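Local structure of 7,8-dihydro-6-hydroxymethylpterin pyrophosphokinase-dihydropteroate synthase (Plasmodium falciparum, 6JWS) at the interface of chains A and B. The protein pyrophosphorylates 6-hydroxymethyl-7,8-dihydropterin with ATP, then joins the resulting diphosphate to 4-aminobenzoate, giving 7,8-dihydropteroate in folate biosynthesis. Sequence-based numbering; all coordinates share one arbitrary frame. Chains: chain A/B, 7,8-dihydro-6-hydroxymethylpterin pyrophosphokinase-dihydropteroate synthase.

The interface of chains A and B. Residues chain A 671, 691-692, 695-696, 699; chain B 616, 664-665, 668-669.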
# COMPACT_ATOMS: atom_id res chain seq x y z
N LEU A 671 -10.12 7.59 -6.83
CA LEU A 671 -9.07 6.76 -7.42
C LEU A 671 -8.00 6.40 -6.39
O LEU A 671 -7.43 5.32 -6.46
CB LEU A 671 -8.50 7.41 -8.68
CG LEU A 671 -9.50 7.57 -9.83
CD1 LEU A 671 -8.89 8.33 -11.01
CD2 LEU A 671 -10.05 6.21 -10.29
N LEU A 691 -13.82 3.55 -16.55
CA LEU A 691 -12.57 3.59 -17.30
C LEU A 691 -11.42 4.01 -16.38
O LEU A 691 -10.38 3.38 -16.37
CB LEU A 691 -12.70 4.56 -18.49
CG LEU A 691 -11.41 4.79 -19.31
CD1 LEU A 691 -11.70 4.95 -20.80
CD2 LEU A 691 -10.66 6.01 -18.82
N GLU A 692 -11.65 5.05 -15.57
CA GLU A 692 -10.63 5.62 -14.71
C GLU A 692 -10.18 4.59 -13.66
O GLU A 692 -8.99 4.49 -13.38
CB GLU A 692 -11.14 6.92 -14.08
CG GLU A 692 -11.43 8.05 -15.07
CD GLU A 692 -12.75 7.97 -15.85
OE1 GLU A 692 -13.46 6.93 -15.75
OE2 GLU A 692 -13.06 8.92 -16.60
N SER A 695 -8.11 1.76 -15.14
CA SER A 695 -6.75 2.21 -15.43
C SER A 695 -5.86 2.09 -14.20
O SER A 695 -4.70 1.66 -14.31
CB SER A 695 -6.75 3.63 -15.95
OG SER A 695 -7.56 3.68 -17.11
N VAL A 696 -6.40 2.48 -13.03
CA VAL A 696 -5.64 2.43 -11.79
C VAL A 696 -5.33 0.98 -11.46
O VAL A 696 -4.18 0.64 -11.17
CB VAL A 696 -6.37 3.15 -10.63
CG1 VAL A 696 -5.80 2.79 -9.26
CG2 VAL A 696 -6.37 4.65 -10.83
N VAL A 699 -2.62 -0.81 -13.68
CA VAL A 699 -1.25 -0.39 -13.39
C VAL A 699 -0.78 -1.04 -12.09
O VAL A 699 0.33 -1.58 -12.01
CB VAL A 699 -1.10 1.15 -13.36
CG1 VAL A 699 0.28 1.57 -12.86
CG2 VAL A 699 -1.36 1.78 -14.72
N MET B 616 -2.04 -1.16 -19.62
CA MET B 616 -3.49 -1.27 -19.81
C MET B 616 -3.82 -2.50 -20.65
O MET B 616 -3.18 -2.76 -21.67
CB MET B 616 -4.06 -0.08 -20.59
CG MET B 616 -3.77 1.29 -20.02
SD MET B 616 -4.17 1.42 -18.28
CE MET B 616 -3.54 3.06 -17.89
N GLN B 664 -7.04 9.77 -21.02
CA GLN B 664 -7.70 9.59 -19.74
C GLN B 664 -7.06 8.41 -19.01
O GLN B 664 -6.68 8.54 -17.85
CB GLN B 664 -9.21 9.43 -19.94
CG GLN B 664 -10.02 9.45 -18.65
CD GLN B 664 -10.24 10.83 -18.09
OE1 GLN B 664 -9.58 11.79 -18.47
NE2 GLN B 664 -11.20 10.96 -17.19
N LYS B 665 -6.91 7.27 -19.70
CA LYS B 665 -6.35 6.08 -19.07
C LYS B 665 -4.92 6.36 -18.61
O LYS B 665 -4.50 5.93 -17.54
CB LYS B 665 -6.34 4.89 -20.03
CG LYS B 665 -7.70 4.36 -20.45
CD LYS B 665 -7.62 3.00 -21.11
CE LYS B 665 -8.67 2.80 -22.18
NZ LYS B 665 -8.68 1.41 -22.69
N CYS B 668 -4.95 8.57 -15.47
CA CYS B 668 -5.41 7.75 -14.36
C CYS B 668 -4.38 6.67 -14.01
O CYS B 668 -4.13 6.42 -12.84
CB CYS B 668 -6.78 7.16 -14.62
SG CYS B 668 -8.00 8.48 -14.80
N GLY B 669 -3.76 6.07 -15.03
CA GLY B 669 -2.67 5.13 -14.78
C GLY B 669 -1.57 5.77 -13.93
O GLY B 669 -1.04 5.15 -13.02
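The carboxylate of A:Glu692 and the terminal amide of B:Gln664 meet tip to tip with their planes 81° apart, and each has a face covered by a neighbour: the sulfur of B:Cys668 lies over the amide, and methyl CD2 of A:Leu691 over the carboxylate. Amide nitrogen B:Gln664 NE2 joins the two groups by donating to carboxylate oxygen A:Glu692 OE2 at 2.8 Å, close to straight (164° at the hydrogen). The acceptor lies almost in the amide plane, while the donor reaches the anti lone pair of OE2, facing away from the other carboxylate oxygen. Both side chains bend at chi2 to bring these ends together. CB and CG of A:Glu692 pack on the sulfur, with CG 3.5 Å from B:Cys668 SG; A:Leu671 CD1 reaches the same SG at 3.9 Å. A:Leu691 CD2 also presses on B:Gln664 CG at 3.5 Å, and the leucine crosses the B:Lys665 stem at about a right angle.

A:Ser695 illustrates how a helix can present a polar residue to a partner. Its OG, beside the backbone N (chi1 -58°), turns back along its own helix to the carbonyl A:Leu691 O at 2.9 Å, approaching from above the carbonyl plane, while resting against CA and the first side-chain carbons of B:Lys665. A:Ser695 CB touches B:Met616 CE at 3.8 Å. Farther along, A:Val699 CG2 lies 3.6 Å from B:Gly669 CA, whose lack of a side chain probably helps the valine methyl come close.

Helix 690-704 of chain A thus packs on helix 657-680 of chain B, with A:Leu671 contributed by helix 659-680 behind it and B:Met616 by a loop. This patch recurs with the chains exchanged across the two-fold of a helix-lined dimer interface between dihydropteroate synthase TIM barrels.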